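Local coordinates for BF1531-like N-terminal domain-containing protein (Bacteroides fragilis, PDB 3SLR), which is of unknown function but binds magnesium in a HAD-type phosphatase-like domain and may hydrolyse ester bonds, at residues I273-V277 and D302-F306; D30-L36 and T194-L198; T17-P21 and I45-N50; V112-E117 and Y165-F169. One frame throughout, in Å; residues are numbered along the deposited sequence. Where two conformers were deposited one is given.

Interaction 1: I273-V277 and D302-F306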
loop_
_atom_site.group_PDB
_atom_site.type_symbol
_atom_site.label_atom_id
_atom_site.label_comp_id
_atom_site.label_asym_id
_atom_site.label_seq_id
_atom_site.Cartn_x
_atom_site.Cartn_y
_atom_site.Cartn_z
ATOM N N ILE A 273 -1.238 15.364 -4.651
ATOM C CA ILE A 273 -0.578 15.449 -3.353
ATOM C C ILE A 273 0.119 16.803 -3.240
ATOM O O ILE A 273 0.841 17.220 -4.151
ATOM C CB ILE A 273 0.422 14.300 -3.132
ATOM C CG1 ILE A 273 -0.304 12.947 -3.170
ATOM C CG2 ILE A 273 1.190 14.494 -1.810
ATOM C CD1 ILE A 273 -1.481 12.807 -2.151
ATOM N N ILE A 274 -0.123 17.517 -2.143
ATOM C CA ILE A 274 0.521 18.814 -1.942
ATOM C C ILE A 274 1.958 18.602 -1.511
ATOM O O ILE A 274 2.209 17.855 -0.570
ATOM C CB ILE A 274 -0.207 19.625 -0.845
ATOM C CG1 ILE A 274 -1.685 19.759 -1.196
ATOM C CG2 ILE A 274 0.439 20.996 -0.675
ATOM C CD1 ILE A 274 -2.527 20.361 -0.062
ATOM N N ILE A 275 2.904 19.223 -2.215
ATOM C CA ILE A 275 4.308 19.127 -1.823
ATOM C C ILE A 275 4.780 20.383 -1.105
ATOM O O ILE A 275 4.540 21.499 -1.561
ATOM C CB ILE A 275 5.234 18.890 -3.032
ATOM C CG1 ILE A 275 4.638 17.837 -3.971
ATOM C CG2 ILE A 275 6.628 18.476 -2.549
ATOM C CD1 ILE A 275 4.494 16.452 -3.355
ATOM N N ALA A 276 5.468 20.198 0.019
ATOM C CA ALA A 276 6.022 21.321 0.753
ATOM C C ALA A 276 7.492 21.053 1.043
ATOM O O ALA A 276 7.908 19.898 1.107
ATOM C CB ALA A 276 5.255 21.527 2.060
ATOM N N VAL A 277 8.271 22.116 1.223
ATOM C CA VAL A 277 9.665 21.972 1.623
ATOM C C VAL A 277 9.846 22.495 3.046
ATOM O O VAL A 277 9.240 23.501 3.429
ATOM C CB VAL A 277 10.624 22.704 0.625
ATOM C CG1 VAL A 277 12.014 22.880 1.232
ATOM C CG2 VAL A 277 10.708 21.936 -0.697
ATOM N N ASP A 302 6.193 23.105 -8.480
ATOM C CA ASP A 302 5.703 21.845 -7.927
ATOM C C ASP A 302 5.556 21.952 -6.414
ATOM O O ASP A 302 4.963 21.087 -5.780
ATOM C CB ASP A 302 6.654 20.698 -8.266
ATOM C CG ASP A 302 6.682 20.380 -9.744
ATOM O OD1 ASP A 302 5.610 20.410 -10.385
ATOM O OD2 ASP A 302 7.785 20.111 -10.270
ATOM N N ILE A 303 6.103 23.019 -5.837
ATOM C CA ILE A 303 6.137 23.153 -4.387
ATOM C C ILE A 303 5.106 24.177 -3.907
ATOM O O ILE A 303 5.214 25.371 -4.201
ATOM C CB ILE A 303 7.541 23.566 -3.900
ATOM C CG1 ILE A 303 8.633 22.665 -4.503
ATOM C CG2 ILE A 303 7.595 23.558 -2.389
ATOM C CD1 ILE A 303 8.586 21.230 -4.027
ATOM N N ALA A 304 4.109 23.706 -3.160
ATOM C CA ALA A 304 3.020 24.569 -2.692
ATOM C C ALA A 304 3.434 25.549 -1.594
ATOM O O ALA A 304 3.008 26.701 -1.590
ATOM C CB ALA A 304 1.845 23.723 -2.220
ATOM N N VAL A 305 4.251 25.083 -0.656
ATOM C CA VAL A 305 4.733 25.924 0.430
ATOM C C VAL A 305 6.202 25.633 0.611
ATOM O O VAL A 305 6.580 24.480 0.798
ATOM C CB VAL A 305 4.015 25.609 1.762
ATOM C CG1 VAL A 305 4.399 26.625 2.820
ATOM C CG2 VAL A 305 2.505 25.583 1.558
ATOM N N PHE A 306 7.029 26.673 0.543
ATOM C CA PHE A 306 8.475 26.501 0.594
ATOM C C PHE A 306 9.018 27.192 1.837
ATOM O O PHE A 306 9.056 28.424 1.913
ATOM C CB PHE A 306 9.106 27.077 -0.682
ATOM C CG PHE A 306 10.500 26.568 -0.976
ATOM C CD1 PHE A 306 11.562 26.884 -0.148
ATOM C CD2 PHE A 306 10.746 25.796 -2.102
ATOM C CE1 PHE A 306 12.846 26.422 -0.425
ATOM C CE2 PHE A 306 12.030 25.332 -2.387
ATOM C CZ PHE A 306 13.076 25.639 -1.543
HETATM O O HOH W 1 2.517 21.031 -4.512
#

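Interaction 2: D30-L36 and T194-L198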
loop_
_atom_site.group_PDB
_atom_site.type_symbol
_atom_site.label_atom_id
_atom_site.label_comp_id
_atom_site.label_asym_id
_atom_site.label_seq_id
_atom_site.Cartn_x
_atom_site.Cartn_y
_atom_site.Cartn_z
ATOM N N ASP A 30 -10.310 -19.015 0.792
ATOM C CA ASP A 30 -10.211 -20.438 0.452
ATOM C C ASP A 30 -8.956 -21.104 1.031
ATOM O O ASP A 30 -8.633 -22.251 0.707
ATOM C CB ASP A 30 -10.355 -20.691 -1.061
ATOM C CG ASP A 30 -9.292 -19.975 -1.907
ATOM O OD1 ASP A 30 -8.205 -19.628 -1.405
ATOM O OD2 ASP A 30 -9.545 -19.787 -3.112
ATOM N N THR A 31 -8.261 -20.380 1.899
ATOM C CA THR A 31 -7.216 -20.976 2.736
ATOM C C THR A 31 -7.561 -20.651 4.190
ATOM O O THR A 31 -8.563 -19.995 4.447
ATOM C CB THR A 31 -5.801 -20.481 2.370
ATOM O OG1 THR A 31 -5.715 -19.046 2.495
ATOM C CG2 THR A 31 -5.454 -20.900 0.940
ATOM N N ALA A 32 -6.757 -21.110 5.143
ATOM C CA ALA A 32 -7.080 -20.861 6.553
ATOM C C ALA A 32 -6.898 -19.387 6.913
ATOM O O ALA A 32 -5.815 -18.829 6.738
ATOM C CB ALA A 32 -6.247 -21.744 7.460
ATOM N N THR A 33 -7.956 -18.764 7.434
ATOM C CA THR A 33 -7.958 -17.304 7.610
ATOM C C THR A 33 -7.857 -16.811 9.057
ATOM O O THR A 33 -7.936 -15.607 9.305
ATOM C CB THR A 33 -9.215 -16.648 6.953
ATOM O OG1 THR A 33 -10.406 -17.312 7.399
ATOM C CG2 THR A 33 -9.142 -16.728 5.443
ATOM N N GLN A 34 -7.666 -17.715 10.014
ATOM C CA GLN A 34 -7.742 -17.305 11.423
ATOM C C GLN A 34 -6.674 -16.291 11.838
ATOM O O GLN A 34 -6.980 -15.344 12.554
ATOM C CB GLN A 34 -7.743 -18.508 12.372
ATOM C CG GLN A 34 -8.899 -19.470 12.157
ATOM C CD GLN A 34 -8.597 -20.546 11.118
ATOM O OE1 GLN A 34 -7.570 -20.502 10.432
ATOM N NE2 GLN A 34 -9.488 -21.533 11.016
ATOM N N LEU A 35 -5.433 -16.476 11.390
ATOM C CA LEU A 35 -4.388 -15.524 11.736
ATOM C C LEU A 35 -4.570 -14.215 10.982
ATOM O O LEU A 35 -4.327 -13.134 11.521
ATOM C CB LEU A 35 -3.003 -16.108 11.467
ATOM C CG LEU A 35 -2.648 -17.340 12.295
ATOM C CD1 LEU A 35 -1.170 -17.671 12.118
ATOM C CD2 LEU A 35 -2.976 -17.113 13.753
ATOM N N LEU A 36 -4.997 -14.308 9.727
ATOM C CA LEU A 36 -5.246 -13.106 8.936
ATOM C C LEU A 36 -6.368 -12.280 9.568
ATOM O O LEU A 36 -6.304 -11.050 9.607
ATOM C CB LEU A 36 -5.593 -13.468 7.489
ATOM C CG LEU A 36 -5.885 -12.327 6.506
ATOM C CD1 LEU A 36 -4.713 -11.363 6.405
ATOM C CD2 LEU A 36 -6.250 -12.888 5.136
ATOM N N THR A 194 -1.142 -26.568 8.155
ATOM C CA THR A 194 -2.153 -25.685 8.733
ATOM C C THR A 194 -3.113 -25.055 7.728
ATOM O O THR A 194 -4.123 -24.466 8.126
ATOM C CB THR A 194 -1.516 -24.540 9.526
ATOM O OG1 THR A 194 -0.880 -23.622 8.626
ATOM C CG2 THR A 194 -0.502 -25.073 10.535
ATOM N N GLU A 195 -2.791 -25.165 6.442
ATOM C CA GLU A 195 -3.576 -24.516 5.388
ATOM C C GLU A 195 -3.429 -22.986 5.415
ATOM O O GLU A 195 -4.147 -22.265 4.718
ATOM C CB GLU A 195 -5.047 -24.923 5.465
ATOM C CG GLU A 195 -5.393 -26.151 4.658
ATOM C CD GLU A 195 -5.369 -25.873 3.165
ATOM O OE1 GLU A 195 -6.002 -24.886 2.731
ATOM O OE2 GLU A 195 -4.710 -26.631 2.424
ATOM N N ILE A 196 -2.480 -22.491 6.201
ATOM C CA ILE A 196 -2.190 -21.058 6.195
ATOM C C ILE A 196 -1.229 -20.745 5.049
ATOM O O ILE A 196 -0.151 -21.327 4.971
ATOM C CB ILE A 196 -1.580 -20.594 7.527
ATOM C CG1 ILE A 196 -2.535 -20.904 8.684
ATOM C CG2 ILE A 196 -1.256 -19.094 7.485
ATOM C CD1 ILE A 196 -1.989 -20.515 10.046
ATOM N N ILE A 197 -1.627 -19.826 4.170
ATOM C CA ILE A 197 -0.919 -19.602 2.911
ATOM C C ILE A 197 0.040 -18.422 2.974
ATOM O O ILE A 197 0.907 -18.276 2.115
ATOM C CB ILE A 197 -1.911 -19.410 1.724
ATOM C CG1 ILE A 197 -1.224 -19.726 0.387
ATOM C CG2 ILE A 197 -2.521 -18.021 1.727
ATOM C CD1 ILE A 197 -1.268 -21.197 0.050
ATOM N N LEU A 198 -0.111 -17.579 3.990
ATOM C CA LEU A 198 0.803 -16.453 4.172
ATOM C C LEU A 198 1.786 -16.734 5.304
ATOM O O LEU A 198 1.410 -17.270 6.340
ATOM C CB LEU A 198 0.026 -15.169 4.487
ATOM C CG LEU A 198 -0.871 -14.625 3.369
ATOM C CD1 LEU A 198 -1.803 -13.537 3.906
ATOM C CD2 LEU A 198 -0.032 -14.096 2.224
HETATM O O HOH W 2 -4.193 -18.478 4.619
#

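Interaction 3: T17-P21 and I45-N50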
loop_
_atom_site.group_PDB
_atom_site.type_symbol
_atom_site.label_atom_id
_atom_site.label_comp_id
_atom_site.label_asym_id
_atom_site.label_seq_id
_atom_site.Cartn_x
_atom_site.Cartn_y
_atom_site.Cartn_z
ATOM N N THR A 17 -11.586 -0.943 23.502
ATOM C CA THR A 17 -12.070 -0.509 22.205
ATOM C C THR A 17 -13.221 0.496 22.298
ATOM O O THR A 17 -13.764 0.927 21.276
ATOM C CB THR A 17 -12.513 -1.731 21.379
ATOM O OG1 THR A 17 -12.451 -1.419 19.983
ATOM C CG2 THR A 17 -13.927 -2.155 21.761
ATOM N N VAL A 18 -13.581 0.878 23.523
ATOM C CA VAL A 18 -14.751 1.727 23.759
ATOM C C VAL A 18 -14.774 3.016 22.936
ATOM O O VAL A 18 -15.785 3.339 22.309
ATOM C CB VAL A 18 -14.928 2.076 25.263
ATOM C CG1 VAL A 18 -13.579 2.237 25.948
ATOM C CG2 VAL A 18 -15.776 3.334 25.422
ATOM N N SER A 19 -13.669 3.750 22.943
ATOM C CA SER A 19 -13.615 5.041 22.260
ATOM C C SER A 19 -13.843 4.950 20.747
ATOM O O SER A 19 -14.498 5.810 20.159
ATOM C CB SER A 19 -12.289 5.755 22.559
ATOM O OG SER A 19 -11.258 4.825 22.856
ATOM N N LEU A 20 -13.318 3.896 20.131
ATOM C CA LEU A 20 -13.209 3.812 18.672
ATOM C C LEU A 20 -14.529 3.595 17.922
ATOM O O LEU A 20 -15.404 2.861 18.385
ATOM C CB LEU A 20 -12.238 2.686 18.301
ATOM C CG LEU A 20 -10.734 2.867 18.521
ATOM C CD1 LEU A 20 -10.422 3.612 19.796
ATOM C CD2 LEU A 20 -10.029 1.512 18.501
ATOM N N PRO A 21 -14.653 4.206 16.734
ATOM C CA PRO A 21 -15.767 3.974 15.809
ATOM C C PRO A 21 -15.783 2.519 15.345
ATOM O O PRO A 21 -14.728 1.976 14.999
ATOM C CB PRO A 21 -15.424 4.859 14.605
ATOM C CG PRO A 21 -14.357 5.784 15.076
ATOM C CD PRO A 21 -13.613 5.057 16.134
ATOM N N ILE A 45 -7.534 -1.765 14.866
ATOM C CA ILE A 45 -7.567 -1.132 16.184
ATOM C C ILE A 45 -6.430 -0.121 16.323
ATOM O O ILE A 45 -6.617 0.985 16.829
ATOM C CB ILE A 45 -7.499 -2.187 17.303
ATOM C CG1 ILE A 45 -8.786 -3.012 17.317
ATOM C CG2 ILE A 45 -7.253 -1.534 18.654
ATOM C CD1 ILE A 45 -8.759 -4.168 18.272
ATOM N N LEU A 46 -5.248 -0.497 15.852
ATOM C CA LEU A 46 -4.107 0.403 15.862
ATOM C C LEU A 46 -4.301 1.581 14.915
ATOM O O LEU A 46 -3.590 2.581 15.014
ATOM C CB LEU A 46 -2.826 -0.359 15.524
ATOM C CG LEU A 46 -2.389 -1.347 16.604
ATOM C CD1 LEU A 46 -1.232 -2.186 16.098
ATOM C CD2 LEU A 46 -2.002 -0.626 17.889
ATOM N N ARG A 47 -5.273 1.469 14.009
ATOM C CA ARG A 47 -5.616 2.572 13.104
ATOM C C ARG A 47 -6.880 3.292 13.603
ATOM O O ARG A 47 -7.524 4.036 12.857
ATOM C CB ARG A 47 -5.835 2.058 11.676
ATOM C CG ARG A 47 -5.382 3.000 10.561
ATOM C CD ARG A 47 -3.869 3.066 10.442
ATOM N NE ARG A 47 -3.272 1.805 9.983
ATOM C CZ ARG A 47 -3.158 1.437 8.711
ATOM N NH1 ARG A 47 -3.611 2.223 7.740
ATOM N NH2 ARG A 47 -2.600 0.263 8.409
ATOM N N ASN A 48 -7.244 3.026 14.854
ATOM C CA ASN A 48 -8.356 3.708 15.530
ATOM C C ASN A 48 -9.754 3.276 15.082
ATOM O O ASN A 48 -10.700 4.070 15.100
ATOM C CB ASN A 48 -8.198 5.228 15.422
ATOM C CG ASN A 48 -6.875 5.716 15.996
ATOM O OD1 ASN A 48 -6.442 5.262 17.059
ATOM N ND2 ASN A 48 -6.217 6.631 15.283
ATOM N N TYR A 49 -9.888 2.012 14.700
ATOM C CA TYR A 49 -11.199 1.449 14.389
ATOM C C TYR A 49 -11.490 0.253 15.276
ATOM O O TYR A 49 -10.632 -0.609 15.471
ATOM C CB TYR A 49 -11.285 1.032 12.921
ATOM C CG TYR A 49 -11.055 2.173 11.960
ATOM C CD1 TYR A 49 -12.005 3.177 11.803
ATOM C CD2 TYR A 49 -9.888 2.246 11.208
ATOM C CE1 TYR A 49 -11.801 4.224 10.934
ATOM C CE2 TYR A 49 -9.673 3.294 10.330
ATOM C CZ TYR A 49 -10.634 4.277 10.192
ATOM O OH TYR A 49 -10.425 5.321 9.325
ATOM N N ASN A 50 -12.693 0.216 15.838
ATOM C CA ASN A 50 -13.154 -0.967 16.545
ATOM C C ASN A 50 -13.717 -1.948 15.527
ATOM O O ASN A 50 -14.872 -1.837 15.121
ATOM C CB ASN A 50 -14.218 -0.596 17.576
ATOM C CG ASN A 50 -14.679 -1.788 18.397
ATOM O OD1 ASN A 50 -15.619 -1.687 19.185
ATOM N ND2 ASN A 50 -14.008 -2.921 18.228
#

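Interaction 4: V112-E117 and Y165-F169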
loop_
_atom_site.group_PDB
_atom_site.type_symbol
_atom_site.label_atom_id
_atom_site.label_comp_id
_atom_site.label_asym_id
_atom_site.label_seq_id
_atom_site.Cartn_x
_atom_site.Cartn_y
_atom_site.Cartn_z
ATOM N N VAL A 112 -16.891 -12.841 -9.451
ATOM C CA VAL A 112 -16.585 -11.517 -8.918
ATOM C C VAL A 112 -17.674 -10.497 -9.279
ATOM O O VAL A 112 -18.118 -9.723 -8.423
ATOM C CB VAL A 112 -15.195 -11.041 -9.362
ATOM C CG1 VAL A 112 -14.952 -9.598 -8.916
ATOM C CG2 VAL A 112 -14.128 -11.963 -8.792
ATOM N N ARG A 113 -18.121 -10.501 -10.533
ATOM C CA ARG A 113 -19.203 -9.595 -10.928
ATOM C C ARG A 113 -20.493 -9.882 -10.166
ATOM O O ARG A 113 -21.215 -8.960 -9.774
ATOM C CB ARG A 113 -19.455 -9.664 -12.437
ATOM C CG ARG A 113 -18.286 -9.136 -13.263
ATOM C CD ARG A 113 -18.707 -8.785 -14.687
ATOM N NE ARG A 113 -19.460 -7.531 -14.721
ATOM C CZ ARG A 113 -19.608 -6.778 -15.810
ATOM N NH1 ARG A 113 -19.053 -7.159 -16.957
ATOM N NH2 ARG A 113 -20.306 -5.646 -15.755
ATOM N N LEU A 114 -20.780 -11.159 -9.955
ATOM C CA LEU A 114 -21.977 -11.547 -9.210
ATOM C C LEU A 114 -21.911 -10.951 -7.801
ATOM O O LEU A 114 -22.873 -10.367 -7.314
ATOM C CB LEU A 114 -22.090 -13.073 -9.155
ATOM C CG LEU A 114 -23.310 -13.766 -8.532
ATOM C CD1 LEU A 114 -23.315 -13.652 -7.013
ATOM C CD2 LEU A 114 -24.614 -13.240 -9.130
ATOM N N LEU A 115 -20.760 -11.112 -7.163
ATOM C CA LEU A 115 -20.486 -10.526 -5.858
ATOM C C LEU A 115 -20.706 -9.007 -5.880
ATOM O O LEU A 115 -21.367 -8.450 -5.002
ATOM C CB LEU A 115 -19.043 -10.856 -5.464
ATOM C CG LEU A 115 -18.390 -10.127 -4.290
ATOM C CD1 LEU A 115 -19.075 -10.483 -2.989
ATOM C CD2 LEU A 115 -16.916 -10.487 -4.242
ATOM N N CYS A 116 -20.161 -8.338 -6.891
ATOM C CA CYS A 116 -20.340 -6.887 -7.014
ATOM C C CYS A 116 -21.804 -6.479 -7.162
ATOM O O CYS A 116 -22.226 -5.458 -6.613
ATOM C CB CYS A 116 -19.533 -6.339 -8.192
ATOM S SG CYS A 116 -17.750 -6.347 -7.924
ATOM N N GLU A 117 -22.569 -7.275 -7.910
ATOM C CA GLU A 117 -23.960 -6.944 -8.231
ATOM C C GLU A 117 -24.868 -7.030 -7.006
ATOM O O GLU A 117 -25.939 -6.423 -6.974
ATOM C CB GLU A 117 -24.499 -7.857 -9.344
ATOM C CG GLU A 117 -23.872 -7.658 -10.721
ATOM C CD GLU A 117 -24.432 -6.457 -11.483
ATOM O OE1 GLU A 117 -25.553 -6.004 -11.169
ATOM O OE2 GLU A 117 -23.743 -5.968 -12.404
ATOM N N TYR A 165 -17.139 -0.807 -11.003
ATOM C CA TYR A 165 -17.916 -0.895 -9.763
ATOM C C TYR A 165 -17.249 -0.107 -8.646
ATOM O O TYR A 165 -16.239 -0.544 -8.088
ATOM C CB TYR A 165 -18.064 -2.351 -9.311
ATOM C CG TYR A 165 -18.836 -3.264 -10.246
ATOM C CD1 TYR A 165 -20.205 -3.440 -10.103
ATOM C CD2 TYR A 165 -18.188 -3.979 -11.247
ATOM C CE1 TYR A 165 -20.912 -4.287 -10.943
ATOM C CE2 TYR A 165 -18.883 -4.826 -12.088
ATOM C CZ TYR A 165 -20.245 -4.978 -11.934
ATOM O OH TYR A 165 -20.940 -5.831 -12.770
ATOM N N PRO A 166 -17.814 1.058 -8.309
ATOM C CA PRO A 166 -17.235 1.945 -7.294
ATOM C C PRO A 166 -17.104 1.279 -5.933
ATOM O O PRO A 166 -16.299 1.716 -5.105
ATOM C CB PRO A 166 -18.249 3.094 -7.217
ATOM C CG PRO A 166 -18.903 3.099 -8.564
ATOM C CD PRO A 166 -19.014 1.642 -8.931
ATOM N N ASN A 167 -17.890 0.221 -5.744
ATOM C CA ASN A 167 -17.973 -0.511 -4.495
ATOM C C ASN A 167 -16.870 -1.558 -4.344
ATOM O O ASN A 167 -16.622 -2.058 -3.246
ATOM C CB ASN A 167 -19.361 -1.163 -4.383
ATOM C CG ASN A 167 -19.837 -1.783 -5.703
ATOM O OD1 ASN A 167 -20.050 -1.082 -6.710
ATOM N ND2 ASN A 167 -20.029 -3.102 -5.695
ATOM N N PHE A 168 -16.196 -1.856 -5.452
ATOM C CA PHE A 168 -15.219 -2.947 -5.524
ATOM C C PHE A 168 -13.791 -2.420 -5.511
ATOM O O PHE A 168 -13.382 -1.709 -6.422
ATOM C CB PHE A 168 -15.453 -3.765 -6.793
ATOM C CG PHE A 168 -14.545 -4.959 -6.940
ATOM C CD1 PHE A 168 -14.785 -6.119 -6.229
ATOM C CD2 PHE A 168 -13.468 -4.926 -7.814
ATOM C CE1 PHE A 168 -13.960 -7.227 -6.377
ATOM C CE2 PHE A 168 -12.645 -6.033 -7.976
ATOM C CZ PHE A 168 -12.891 -7.182 -7.259
ATOM N N PHE A 169 -13.040 -2.771 -4.472
ATOM C CA PHE A 169 -11.641 -2.379 -4.365
ATOM C C PHE A 169 -10.720 -3.587 -4.405
ATOM O O PHE A 169 -10.948 -4.589 -3.718
ATOM C CB PHE A 169 -11.403 -1.634 -3.057
ATOM C CG PHE A 169 -12.163 -0.353 -2.954
ATOM C CD1 PHE A 169 -13.511 -0.359 -2.615
ATOM C CD2 PHE A 169 -11.534 0.860 -3.175
ATOM C CE1 PHE A 169 -14.216 0.830 -2.523
ATOM C CE2 PHE A 169 -12.238 2.049 -3.076
ATOM C CZ PHE A 169 -13.578 2.028 -2.753
#

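Interaction 1: I273-V277 and D302-F306
V277 stands over the ring of F306, its CB 4.1 Å from the centroid of that ring and 7° off the normal, a CH-pi contact. The two residues are paired in a parallel bridge and lie on the same face, side by side; with V277 CG1 anti to the backbone N (chi1 165°) and F306 CG likewise (chi1 -161°), the isopropyl group comes over the ring. The other branch, V277 CG2, meets I303 CG2 at 3.9 Å, and I303 CD1 reaches on to I275 CG2, both pairs meeting at a slant. Before the bridged residues, I274 CG2 presses against A304 CB at 3.4 Å, tighter than usual for two methyl groups. Two backbone bonds join the segments: A304 N gives to I275 O (2.8 Å) and V277 N to V305 O (2.9 Å). Ahead of these bonds a water accepts from I275 N and donates to D302 O. Helix 283-292 covers F306, with F290 edge-to-face on its ring, while helix 313-324 covers A276 and V305. The contact closes a beta-alpha-beta unit of the HAD-like sheet. Polar pairing is limited to two direct backbone bonds and a water bridge, V305 N being buried without a partner, and apolar packing makes up the rest.

Interaction 2: D30-L36 and T194-L198
A chi1 of 59° places T31 OG1 between its own backbone N and carbonyl carbon, from where it lies 3.4 Å from I197 CG2; the T31 and I197 side chains cross at about a right angle. In I196 a chi1 of -59° and an extended chi2 carry CD1 out to L35 CD1, 3.6 Å away, again nearly perpendicular, while CG1 of the same isoleucine passes 4.0 Å from A32 CB. The methyl of A32 also faces T194 O and E195 O. A32 N donates to E195 O at 2.9 Å, a fairly straight bond whose donor stands 47° out of the carbonyl plane. One water also ties the segments together: it accepts from I197 N, donates to A32 O and bonds to T31 OG1 at 2.7 Å. The carboxylate of E195 turns elsewhere, to Y58 and, as a salt bridge, to K88. F83 of strand 79-83 packs against T31, L36, I197 and L198. E195, with positive phi, leaves helix 188-194, and T194 OG1, also hydrogen-bonded to V190 O, accepts from I196 N in an ST turn. A helix exit is thus joined to the loop between strand 22-29 and helix 34-46, a beta-alpha connection of the parallel alpha/beta domain assigned to the SGNH hydrolase clan.

Interaction 3: T17-P21 and I45-N50
L20 and N50 bring the two backbones closest, their CA atoms 5.2 Å apart, where the loop 17-21 runs past the end of helix 34-46. That helix finishes in a Schellman motif: N48, with a positive phi of 75°, is the C-prime residue, and N48 N bonds to I45 O. The chain then turns into strand 50-55, and N50 N donates to P21 O at 2.8 Å, from 35° above the carbonyl plane. The L20 side chain fills the bend. Its CB lies 3.5 Å from N50 N, CG sits against the N48 carbonyl, and CD2 meets Y49 O at 3.7 Å and I45 CG2 at 4.1 Å. P21 CD comes within 3.2 Å of N48 O. At the T17 end of the loop, the T17 and N50 side chains cross at about a right angle; with N50 CG anti to its backbone N (chi1 -177°) the amide extends to T17, although the closeness modelled there is doubtful. Beyond the segments, N50 bonds through its backbone to L23, and Y49 packs on A215 of helix 203-217. One backbone bond therefore fixes P21 to N50 just where two neighbouring parallel strands begin, and the leucine covers the turned peptides with hydrocarbon.

Interaction 4: V112-E117 and Y165-F169
The ring of Y165 takes C116 over one face and two charged groups at its hydroxyl edge. C116 CB stands 3.6 Å from the ring centroid, 15° off the normal and offset toward the rim, a CH-pi contact; C116 SG lies over the same face at 4.3 Å from the centroid, a sulfur-aromatic contact. At the edge, R113 grips Y165 OH side-on with two nitrogens, NE at 3.0 Å and NH2 at 3.1 Å. The hydroxyl lies in the guanidinium plane, and that plane is almost perpendicular to the ring, at 84°. Y165 OH in turn donates to E117 OE2 at 2.8 Å, meeting the carboxylate on its anti side, with the carboxylate also nearly upright to the ring. Three bonds on one oxygen pin the far end of the ring, and the arginine would probably favour the glutamate's negative charge. The F168 ring meets the helix obliquely: C116 SG, 3.4 Å from F168 CD1, makes a second sulfur-aromatic contact, and V112 CG1 is 3.6 Å from F168 CZ. A chi1 of -71° sets C116 SG anti to the carbonyl carbon, where it touches both rings. Y165 to F168 form a type I turn, with F168 N bonded to Y165 O, between helix 147-164 and edge strand 168-171. I161 of that helix touches V112, R113 and F168, and V123 of neighbouring strand 122-126 also packs on F168, so helix 104-118 rests on both the turn and the sheet.

In the fold
Interactions 2, 3 and 4 belong to the five-stranded N-terminal domain, while interaction 1 lies in the four-stranded phosphatase-like sheet. Interactions 2 and 3 use the two ends of helix 34-46, their centres 25 Å apart; interaction 4 packs helix 104-118 against the start of edge strand 168-171, while interaction 3 sits where the opposite edge strand, 50-55, begins. None of the four touches another; centres of interactions 1 and 2 are 43 Å apart, on opposite sides of the chain's centre. Interaction 1 alone is near the metal site: the V277 side chain is about 8 Å from a bound magnesium ion and about 7 Å from that of D228, which binds magnesium with D230 and D336.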